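Local coordinates for protein Alp7A (Bacillus subtilis, PDB 5EC0) that binds adenine nucleotide as a bacterial actin-like protein and probably forms filaments that segregate plasmid DNA, at residues C211-G216 with Y324-G329; E301-K306 with E332-S337. All blocks are in the same frame, centred on the assembly; numbering follows the deposited sequence.

Contact 1: residues C211-G216 with Y324-G329. With ADP (adenosine-5'-diphosphate), chain D.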
ATOM      1  N   CYS A 211       5.793  -5.752  12.063  1.00 25.80           N
ATOM      2  CA  CYS A 211       6.839  -5.563  11.054  1.00 22.81           C
ATOM      3  C   CYS A 211       6.272  -5.382   9.648  1.00 30.43           C
ATOM      4  O   CYS A 211       5.945  -6.356   8.964  1.00 28.84           O
ATOM      5  CB  CYS A 211       7.801  -6.739  11.062  1.00 24.99           C
ATOM      6  SG  CYS A 211       8.493  -7.055  12.680  1.00 37.83           S
ATOM      7  N   ASP A 212       6.151  -4.124   9.241  1.00 30.97           N
ATOM      8  CA  ASP A 212       5.661  -3.760   7.917  1.00 24.23           C
ATOM      9  C   ASP A 212       6.816  -3.831   6.904  1.00 24.01           C
ATOM     10  O   ASP A 212       7.554  -2.858   6.714  1.00 26.93           O
ATOM     11  CB  ASP A 212       5.038  -2.357   7.964  1.00 22.69           C
ATOM     12  CG  ASP A 212       4.290  -1.985   6.687  1.00 19.73           C
ATOM     13  OD1 ASP A 212       4.419  -2.690   5.658  1.00 31.38           O
ATOM     14  OD2 ASP A 212       3.590  -0.950   6.715  1.00 19.90           O
ATOM     15  N   LEU A 213       6.984  -4.989   6.272  1.00 22.74           N
ATOM     16  CA  LEU A 213       8.111  -5.178   5.361  1.00 23.99           C
ATOM     17  C   LEU A 213       7.718  -4.814   3.937  1.00 31.13           C
ATOM     18  O   LEU A 213       6.929  -5.525   3.314  1.00 26.09           O
ATOM     19  CB  LEU A 213       8.623  -6.633   5.410  1.00 28.81           C
ATOM     20  CG  LEU A 213       8.848  -7.268   6.797  1.00 35.92           C
ATOM     21  CD1 LEU A 213       9.215  -8.763   6.712  1.00 26.65           C
ATOM     22  CD2 LEU A 213       9.881  -6.502   7.607  1.00 32.62           C
ATOM     23  N   GLY A 214       8.290  -3.729   3.420  1.00 31.23           N
ATOM     24  CA  GLY A 214       7.966  -3.256   2.087  1.00 26.70           C
ATOM     25  C   GLY A 214       9.121  -3.330   1.101  1.00 34.02           C
ATOM     26  O   GLY A 214      10.219  -3.769   1.443  1.00 37.30           O
ATOM     27  N   GLY A 215       8.869  -2.898  -0.131  1.00 34.84           N
ATOM     28  CA  GLY A 215       9.879  -2.886  -1.177  1.00 28.23           C
ATOM     29  C   GLY A 215      10.997  -1.905  -0.884  1.00 32.26           C
ATOM     30  O   GLY A 215      12.157  -2.204  -1.141  1.00 39.41           O
ATOM     31  N   GLY A 216      10.661  -0.745  -0.321  1.00 38.51           N
ATOM     32  CA  GLY A 216      11.652   0.303  -0.127  1.00 36.22           C
ATOM     33  C   GLY A 216      11.995   0.659   1.312  1.00 39.12           C
ATOM     34  O   GLY A 216      13.033   1.275   1.574  1.00 42.90           O
ATOM     35  N   TYR A 324       5.925 -11.521  17.128  1.00 35.26           N
ATOM     36  CA  TYR A 324       6.233 -10.787  15.909  1.00 33.64           C
ATOM     37  C   TYR A 324       5.158 -11.046  14.874  1.00 33.57           C
ATOM     38  O   TYR A 324       4.856 -12.206  14.545  1.00 35.32           O
ATOM     39  CB  TYR A 324       7.621 -11.184  15.382  1.00 36.29           C
ATOM     40  CG  TYR A 324       8.713 -10.809  16.361  1.00 37.12           C
ATOM     41  CD1 TYR A 324       8.945 -11.571  17.502  1.00 39.99           C
ATOM     42  CD2 TYR A 324       9.478  -9.671  16.166  1.00 38.52           C
ATOM     43  CE1 TYR A 324       9.908 -11.211  18.416  1.00 33.97           C
ATOM     44  CE2 TYR A 324      10.448  -9.308  17.060  1.00 32.16           C
ATOM     45  CZ  TYR A 324      10.654 -10.077  18.188  1.00 35.12           C
ATOM     46  OH  TYR A 324      11.617  -9.709  19.074  1.00 36.83           O
ATOM     47  N   LEU A 325       4.558  -9.965  14.388  1.00 28.74           N
ATOM     48  CA  LEU A 325       3.600 -10.051  13.302  1.00 25.60           C
ATOM     49  C   LEU A 325       4.176  -9.375  12.073  1.00 29.30           C
ATOM     50  O   LEU A 325       4.376  -8.161  12.072  1.00 29.07           O
ATOM     51  CB  LEU A 325       2.257  -9.409  13.660  1.00 31.33           C
ATOM     52  CG  LEU A 325       1.251  -9.708  12.531  1.00 36.32           C
ATOM     53  CD1 LEU A 325       0.506 -11.025  12.764  1.00 34.84           C
ATOM     54  CD2 LEU A 325       0.285  -8.552  12.199  1.00 29.01           C
ATOM     55  N   TYR A 326       4.410 -10.170  11.027  1.00 27.79           N
ATOM     56  CA  TYR A 326       5.032  -9.715   9.778  1.00 26.12           C
ATOM     57  C   TYR A 326       3.993  -9.457   8.693  1.00 26.30           C
ATOM     58  O   TYR A 326       3.137 -10.298   8.446  1.00 28.74           O
ATOM     59  CB  TYR A 326       6.055 -10.762   9.275  1.00 25.10           C
ATOM     60  CG  TYR A 326       7.118 -11.147  10.295  1.00 27.61           C
ATOM     61  CD1 TYR A 326       8.312 -10.441  10.379  1.00 28.22           C
ATOM     62  CD2 TYR A 326       6.926 -12.210  11.167  1.00 30.21           C
ATOM     63  CE1 TYR A 326       9.279 -10.777  11.304  1.00 32.66           C
ATOM     64  CE2 TYR A 326       7.897 -12.560  12.097  1.00 27.84           C
ATOM     65  CZ  TYR A 326       9.066 -11.834  12.158  1.00 30.41           C
ATOM     66  OH  TYR A 326      10.035 -12.154  13.071  1.00 29.62           O
ATOM     67  N   PHE A 327       4.056  -8.294   8.050  1.00 32.89           N
ATOM     68  CA  PHE A 327       3.169  -8.012   6.915  1.00 25.79           C
ATOM     69  C   PHE A 327       3.837  -7.087   5.880  1.00 26.93           C
ATOM     70  O   PHE A 327       5.060  -6.996   5.806  1.00 24.03           O
ATOM     71  CB  PHE A 327       1.806  -7.424   7.387  1.00 24.71           C
ATOM     72  CG  PHE A 327       1.914  -6.177   8.251  1.00 26.32           C
ATOM     73  CD1 PHE A 327       2.276  -6.267   9.587  1.00 24.19           C
ATOM     74  CD2 PHE A 327       1.616  -4.923   7.729  1.00 24.74           C
ATOM     75  CE1 PHE A 327       2.377  -5.121  10.376  1.00 23.51           C
ATOM     76  CE2 PHE A 327       1.692  -3.782   8.506  1.00 29.50           C
ATOM     77  CZ  PHE A 327       2.070  -3.875   9.834  1.00 23.57           C
ATOM     78  N   GLY A 328       3.032  -6.394   5.078  1.00 24.06           N
ATOM     79  CA  GLY A 328       3.569  -5.738   3.898  1.00 28.55           C
ATOM     80  C   GLY A 328       3.699  -6.737   2.752  1.00 28.76           C
ATOM     81  O   GLY A 328       3.582  -7.956   2.962  1.00 25.04           O
ATOM     82  N   GLY A 329       3.943  -6.220   1.547  1.00 25.83           N
ATOM     83  CA  GLY A 329       4.033  -7.043   0.348  1.00 26.64           C
ATOM     84  C   GLY A 329       5.259  -7.945   0.341  1.00 26.66           C
ATOM     85  O   GLY A 329       5.232  -9.058  -0.186  1.00 43.00           O
TER
HETATM   86  PB  ADP D 403       6.190  -0.610  -0.801  1.00 58.56           P
HETATM   87  O1B ADP D 403       4.906   0.207  -0.712  1.00 38.66           O
HETATM   88  O2B ADP D 403       7.397  -0.037  -0.077  1.00 56.80           O
HETATM   89  O3B ADP D 403       6.565  -1.107  -2.177  1.00 62.29           O
HETATM   90  PA  ADP D 403       4.599  -2.973  -0.283  1.00 33.43           P
HETATM   91  O1A ADP D 403       3.651  -2.398  -1.312  1.00 40.40           O
HETATM   92  O2A ADP D 403       4.061  -3.503   1.035  1.00 24.57           O
HETATM   93  O3A ADP D 403       5.829  -1.961   0.019  1.00 54.81           O
HETATM   94  O5' ADP D 403       5.438  -4.150  -0.961  1.00 44.01           O
HETATM   95  C5' ADP D 403       5.683  -4.207  -2.360  1.00 39.49           C
HETATM   96  C4' ADP D 403       6.157  -5.626  -2.594  1.00 31.93           C
HETATM   97  O4' ADP D 403       5.027  -6.489  -2.513  1.00 33.87           O
HETATM   98  C3' ADP D 403       6.758  -5.875  -3.964  1.00 34.83           C
HETATM   99  O3' ADP D 403       8.183  -5.828  -3.901  1.00 41.55           O
HETATM  100  C2' ADP D 403       6.307  -7.278  -4.323  1.00 38.61           C
HETATM  101  O2' ADP D 403       7.449  -8.132  -4.269  1.00 31.46           O
HETATM  102  C1' ADP D 403       5.318  -7.678  -3.235  1.00 35.07           C
HETATM  103  N9  ADP D 403       4.049  -8.251  -3.739  1.00 33.40           N
HETATM  104  C8  ADP D 403       3.507  -9.381  -3.237  1.00 37.07           C
HETATM  105  N7  ADP D 403       2.349  -9.686  -3.864  1.00 38.40           N
HETATM  106  C5  ADP D 403       2.130  -8.727  -4.777  1.00 32.10           C
HETATM  107  C6  ADP D 403       1.065  -8.480  -5.769  1.00 39.87           C
HETATM  108  N6  ADP D 403       0.021  -9.348  -5.864  1.00 49.53           N
HETATM  109  N1  ADP D 403       1.179  -7.379  -6.543  1.00 34.59           N
HETATM  110  C2  ADP D 403       2.236  -6.543  -6.426  1.00 34.28           C
HETATM  111  N3  ADP D 403       3.254  -6.699  -5.543  1.00 27.02           N
HETATM  112  C4  ADP D 403       3.253  -7.774  -4.702  1.00 27.07           C
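Cys211 and Asp212 pair with Tyr326 and Phe327 as parallel strands of the five-stranded sheet that forms one side of the nucleotide cleft in this actin-like fold. Three backbone hydrogen bonds set the register: Cys211 N to Leu325 O (2.8 Å), Phe327 N to Cys211 O, and Leu213 N to Phe327 O. The last is the most bent, at 152°, where the strand pairing ends.

Side chains sort onto two faces. On one, Cys211 CB lies 3.8 Å from Tyr326 CD1 and its sulfur sits obliquely beside that ring, while Leu213 CD1 reaches the same ring carbon; the Tyr326 hydroxyl bonds to His355. On the other, Phe327 CG falls between its own backbone N and carbonyl carbon (chi1 55°), and the ring turns beneath the neighbouring strand. Asp212 CA then makes a CH-pi contact, 4.0 Å from the ring centroid. Asp212 CG lies 3.6 Å from Phe327 CE2, with carboxylate and ring planes 27° apart. Ser181 and Asn365 hold Asp212 OD2, and a bound magnesium ion lies about 4 Å from this side chain.

Beyond the strands, backbone amides grip ADP: Gly329 N gives a straight bond to O2A (2.8 Å), Gly215 N a longer one to O3A (3.2 Å), which the bare CA of Gly214 also approaches. Paired strands thus deliver a glycine loop and Gly328-Gly329 to the phosphates, where N-H groups probably help offset negative charge.

Contact 2: residues E301-K306 with E332-S337. With ADP (adenosine-5'-diphosphate), chain D.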
ATOM      1  N   GLU A 301      18.473 -15.375   2.641  1.00 37.11           N
ATOM      2  CA  GLU A 301      19.487 -14.386   3.039  1.00 45.07           C
ATOM      3  C   GLU A 301      18.847 -13.097   3.536  1.00 42.95           C
ATOM      4  O   GLU A 301      19.140 -12.635   4.643  1.00 40.95           O
ATOM      5  CB  GLU A 301      20.431 -14.032   1.879  1.00 42.74           C
ATOM      6  CG  GLU A 301      21.314 -15.147   1.363  1.00 60.64           C
ATOM      7  CD  GLU A 301      22.053 -14.742   0.097  1.00 68.47           C
ATOM      8  OE1 GLU A 301      22.278 -13.523  -0.096  1.00 71.37           O
ATOM      9  OE2 GLU A 301      22.380 -15.637  -0.712  1.00 67.18           O
ATOM     10  N   TYR A 302      17.989 -12.520   2.695  1.00 35.15           N
ATOM     11  CA  TYR A 302      17.315 -11.274   3.013  1.00 37.92           C
ATOM     12  C   TYR A 302      16.492 -11.409   4.296  1.00 35.62           C
ATOM     13  O   TYR A 302      16.544 -10.550   5.170  1.00 42.24           O
ATOM     14  CB  TYR A 302      16.417 -10.825   1.842  1.00 39.96           C
ATOM     15  CG  TYR A 302      15.773  -9.476   2.081  1.00 39.81           C
ATOM     16  CD1 TYR A 302      16.508  -8.298   1.933  1.00 35.66           C
ATOM     17  CD2 TYR A 302      14.437  -9.378   2.477  1.00 39.23           C
ATOM     18  CE1 TYR A 302      15.923  -7.049   2.165  1.00 32.21           C
ATOM     19  CE2 TYR A 302      13.846  -8.141   2.715  1.00 35.17           C
ATOM     20  CZ  TYR A 302      14.600  -6.979   2.560  1.00 33.63           C
ATOM     21  OH  TYR A 302      14.042  -5.746   2.792  1.00 30.97           O
ATOM     22  N   THR A 303      15.749 -12.502   4.408  1.00 38.10           N
ATOM     23  CA  THR A 303      14.908 -12.755   5.575  1.00 33.47           C
ATOM     24  C   THR A 303      15.747 -12.822   6.861  1.00 39.68           C
ATOM     25  O   THR A 303      15.346 -12.307   7.910  1.00 38.00           O
ATOM     26  CB  THR A 303      14.095 -14.058   5.384  1.00 31.37           C
ATOM     27  OG1 THR A 303      13.253 -13.923   4.232  1.00 33.02           O
ATOM     28  CG2 THR A 303      13.225 -14.361   6.600  1.00 30.88           C
ATOM     29  N   GLU A 304      16.924 -13.436   6.773  1.00 38.11           N
ATOM     30  CA  GLU A 304      17.820 -13.512   7.919  1.00 41.87           C
ATOM     31  C   GLU A 304      18.209 -12.100   8.377  1.00 41.65           C
ATOM     32  O   GLU A 304      18.246 -11.813   9.571  1.00 42.95           O
ATOM     33  CB  GLU A 304      19.051 -14.375   7.587  1.00 39.01           C
ATOM     34  CG  GLU A 304      18.909 -15.810   8.133  1.00 52.33           C
ATOM     35  CD  GLU A 304      19.751 -16.842   7.403  1.00 65.57           C
ATOM     36  OE1 GLU A 304      20.348 -16.507   6.362  1.00 73.27           O
ATOM     37  OE2 GLU A 304      19.814 -17.998   7.873  1.00 73.53           O
ATOM     38  N   ILE A 305      18.453 -11.208   7.428  1.00 44.28           N
ATOM     39  CA  ILE A 305      18.684  -9.810   7.764  1.00 46.43           C
ATOM     40  C   ILE A 305      17.427  -9.182   8.408  1.00 44.26           C
ATOM     41  O   ILE A 305      17.534  -8.442   9.379  1.00 42.94           O
ATOM     42  CB  ILE A 305      19.121  -9.012   6.511  1.00 50.66           C
ATOM     43  CG1 ILE A 305      20.489  -9.508   6.018  1.00 50.76           C
ATOM     44  CG2 ILE A 305      19.220  -7.532   6.818  1.00 50.79           C
ATOM     45  CD1 ILE A 305      20.729  -9.257   4.542  1.00 50.31           C
ATOM     46  N   LYS A 306      16.236  -9.494   7.897  1.00 41.04           N
ATOM     47  CA  LYS A 306      15.016  -8.905   8.454  1.00 36.64           C
ATOM     48  C   LYS A 306      14.741  -9.385   9.882  1.00 36.97           C
ATOM     49  O   LYS A 306      14.459  -8.576  10.769  1.00 36.37           O
ATOM     50  CB  LYS A 306      13.798  -9.202   7.566  1.00 37.39           C
ATOM     51  CG  LYS A 306      13.859  -8.675   6.133  1.00 35.00           C
ATOM     52  CD  LYS A 306      13.992  -7.153   6.040  1.00 34.77           C
ATOM     53  CE  LYS A 306      15.446  -6.723   5.897  1.00 35.78           C
ATOM     54  NZ  LYS A 306      15.589  -5.247   5.879  1.00 35.76           N
ATOM     55  N   GLU A 332       4.621 -10.975   2.792  1.00 30.46           N
ATOM     56  CA  GLU A 332       3.867 -11.973   2.037  1.00 31.61           C
ATOM     57  C   GLU A 332       4.780 -12.896   1.224  1.00 30.93           C
ATOM     58  O   GLU A 332       4.618 -14.108   1.227  1.00 38.50           O
ATOM     59  CB  GLU A 332       2.869 -11.249   1.118  1.00 27.06           C
ATOM     60  CG  GLU A 332       1.821 -12.143   0.474  1.00 35.77           C
ATOM     61  CD  GLU A 332       0.693 -11.333  -0.168  1.00 48.04           C
ATOM     62  OE1 GLU A 332       0.605 -11.353  -1.411  1.00 47.54           O
ATOM     63  OE2 GLU A 332      -0.102 -10.684   0.568  1.00 45.04           O
ATOM     64  N   VAL A 333       5.751 -12.307   0.541  1.00 29.44           N
ATOM     65  CA  VAL A 333       6.696 -13.044  -0.288  1.00 28.61           C
ATOM     66  C   VAL A 333       7.644 -13.897   0.562  1.00 35.65           C
ATOM     67  O   VAL A 333       7.994 -15.040   0.208  1.00 34.32           O
ATOM     68  CB  VAL A 333       7.499 -12.059  -1.162  1.00 28.92           C
ATOM     69  CG1 VAL A 333       8.751 -12.705  -1.723  1.00 32.62           C
ATOM     70  CG2 VAL A 333       6.601 -11.492  -2.278  1.00 30.82           C
ATOM     71  N   LEU A 334       8.018 -13.338   1.706  1.00 31.58           N
ATOM     72  CA  LEU A 334       9.003 -13.935   2.586  1.00 34.13           C
ATOM     73  C   LEU A 334       8.407 -14.945   3.556  1.00 33.41           C
ATOM     74  O   LEU A 334       9.121 -15.477   4.410  1.00 40.40           O
ATOM     75  CB  LEU A 334       9.729 -12.842   3.387  1.00 38.42           C
ATOM     76  CG  LEU A 334      10.607 -11.805   2.685  1.00 36.57           C
ATOM     77  CD1 LEU A 334      11.385 -11.041   3.731  1.00 27.92           C
ATOM     78  CD2 LEU A 334      11.554 -12.452   1.685  1.00 34.25           C
ATOM     79  N   GLU A 335       7.111 -15.201   3.437  1.00 28.64           N
ATOM     80  CA  GLU A 335       6.399 -15.986   4.441  1.00 35.50           C
ATOM     81  C   GLU A 335       7.047 -17.344   4.718  1.00 41.88           C
ATOM     82  O   GLU A 335       7.285 -17.714   5.873  1.00 42.60           O
ATOM     83  CB  GLU A 335       4.947 -16.204   4.028  1.00 31.01           C
ATOM     84  CG  GLU A 335       4.229 -17.148   4.978  1.00 39.17           C
ATOM     85  CD  GLU A 335       2.746 -17.296   4.694  1.00 49.57           C
ATOM     86  OE1 GLU A 335       2.284 -16.895   3.600  1.00 59.28           O
ATOM     87  OE2 GLU A 335       2.041 -17.807   5.583  1.00 45.41           O
ATOM     88  N   GLU A 336       7.327 -18.076   3.648  1.00 35.28           N
ATOM     89  CA  GLU A 336       8.001 -19.356   3.754  1.00 39.19           C
ATOM     90  C   GLU A 336       9.388 -19.203   4.409  1.00 48.56           C
ATOM     91  O   GLU A 336       9.764 -19.983   5.297  1.00 47.76           O
ATOM     92  CB  GLU A 336       8.116 -19.993   2.365  1.00 37.66           C
ATOM     93  CG  GLU A 336       8.882 -21.309   2.303  1.00 46.50           C
ATOM     94  CD  GLU A 336       9.175 -21.745   0.860  1.00 57.32           C
ATOM     95  OE1 GLU A 336       8.839 -20.992  -0.081  1.00 66.69           O
ATOM     96  OE2 GLU A 336       9.741 -22.836   0.665  1.00 52.27           O
ATOM     97  N   SER A 337      10.129 -18.193   3.967  1.00 33.09           N
ATOM     98  CA  SER A 337      11.484 -17.931   4.441  1.00 35.94           C
ATOM     99  C   SER A 337      11.496 -17.612   5.925  1.00 39.22           C
ATOM    100  O   SER A 337      12.413 -17.981   6.657  1.00 39.19           O
ATOM    101  CB  SER A 337      12.101 -16.762   3.667  1.00 35.11           C
ATOM    102  OG  SER A 337      12.375 -17.124   2.327  1.00 47.14           O
TER
HETATM  103  PB  ADP D 403       6.190  -0.610  -0.801  1.00 58.56           P
HETATM  104  O1B ADP D 403       4.906   0.207  -0.712  1.00 38.66           O
HETATM  105  O2B ADP D 403       7.397  -0.037  -0.077  1.00 56.80           O
HETATM  106  O3B ADP D 403       6.565  -1.107  -2.177  1.00 62.29           O
HETATM  107  PA  ADP D 403       4.599  -2.973  -0.283  1.00 33.43           P
HETATM  108  O1A ADP D 403       3.651  -2.398  -1.312  1.00 40.40           O
HETATM  109  O2A ADP D 403       4.061  -3.503   1.035  1.00 24.57           O
HETATM  110  O3A ADP D 403       5.829  -1.961   0.019  1.00 54.81           O
HETATM  111  O5' ADP D 403       5.438  -4.150  -0.961  1.00 44.01           O
HETATM  112  C5' ADP D 403       5.683  -4.207  -2.360  1.00 39.49           C
HETATM  113  C4' ADP D 403       6.157  -5.626  -2.594  1.00 31.93           C
HETATM  114  O4' ADP D 403       5.027  -6.489  -2.513  1.00 33.87           O
HETATM  115  C3' ADP D 403       6.758  -5.875  -3.964  1.00 34.83           C
HETATM  116  O3' ADP D 403       8.183  -5.828  -3.901  1.00 41.55           O
HETATM  117  C2' ADP D 403       6.307  -7.278  -4.323  1.00 38.61           C
HETATM  118  O2' ADP D 403       7.449  -8.132  -4.269  1.00 31.46           O
HETATM  119  C1' ADP D 403       5.318  -7.678  -3.235  1.00 35.07           C
HETATM  120  N9  ADP D 403       4.049  -8.251  -3.739  1.00 33.40           N
HETATM  121  C8  ADP D 403       3.507  -9.381  -3.237  1.00 37.07           C
HETATM  122  N7  ADP D 403       2.349  -9.686  -3.864  1.00 38.40           N
HETATM  123  C5  ADP D 403       2.130  -8.727  -4.777  1.00 32.10           C
HETATM  124  C6  ADP D 403       1.065  -8.480  -5.769  1.00 39.87           C
HETATM  125  N6  ADP D 403       0.021  -9.348  -5.864  1.00 49.53           N
HETATM  126  N1  ADP D 403       1.179  -7.379  -6.543  1.00 34.59           N
HETATM  127  C2  ADP D 403       2.236  -6.543  -6.426  1.00 34.28           C
HETATM  128  N3  ADP D 403       3.254  -6.699  -5.543  1.00 27.02           N
HETATM  129  C4  ADP D 403       3.253  -7.774  -4.702  1.00 27.07           C
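The helical wall behind the adenosine side of the ADP pocket is where Leu334 meets Tyr302 and Thr303, joining helix 292-313 to the bend between helices 328-333 and 335-346. Leu334 enters with its CG anti to its carbonyl carbon (chi1 -65°), and both of its methyls pack against Thr303 OG1. Leu334 CD2 is 3.4 Å from that oxygen and Leu334 CD1 is 3.5 Å from it, as the leucine and threonine slide past each other in opposite directions. Leu334 CD1 also reaches the Tyr302 ring, in its plane and at the edge, 3.7 Å from Tyr302 CD2, the two side chains crossing at about a right angle. The aliphatic CG of Lys306 adds a looser touch to Leu334 CD1, while its bent chain carries NZ away to Asp218 and Gln309.

Three residues on, in helix 335-346, Ser337 CB lies 3.1 Å from Thr303 OG1, a close carbon-to-oxygen approach, and Thr303 CG2 rests against the Ser337 carbonyl. The threonine hydroxyl is bonded within its own helix to Leu299 O. On the ligand side of the bend, Val333 CG2 stands 3.9 Å from ADP C8 and Glu332 OE1 3.4 Å from N7, while Glu332 OE2 accepts a bond from the Arg362 amide.

No hydrogen bond or salt bridge crosses between the two segments, so the join rests on shape and van der Waals contact, with the threonine's polar atom satisfied inside its helix.

How the contacts relate
Centred about 10 Å apart, the two contacts lie in the same C-terminal family region and share helix 328-333. Their segments alternate along the chain: strand 207-213 comes first, then helix 292-313, strand 322-327 and, directly after it, helices 328-333 and 335-346. The chain therefore leaves the sheet of contact 1 at Gly328 and Gly329, passes through the short helix and reaches contact 2 without a break. ADP touches both: contact 1 faces its phosphates, contact 2 the adenosine end. Together they link the five-stranded sheet and helices 292-313 and 335-346 around one nucleotide, consistent with the binding cleft of an actin-like ATPase.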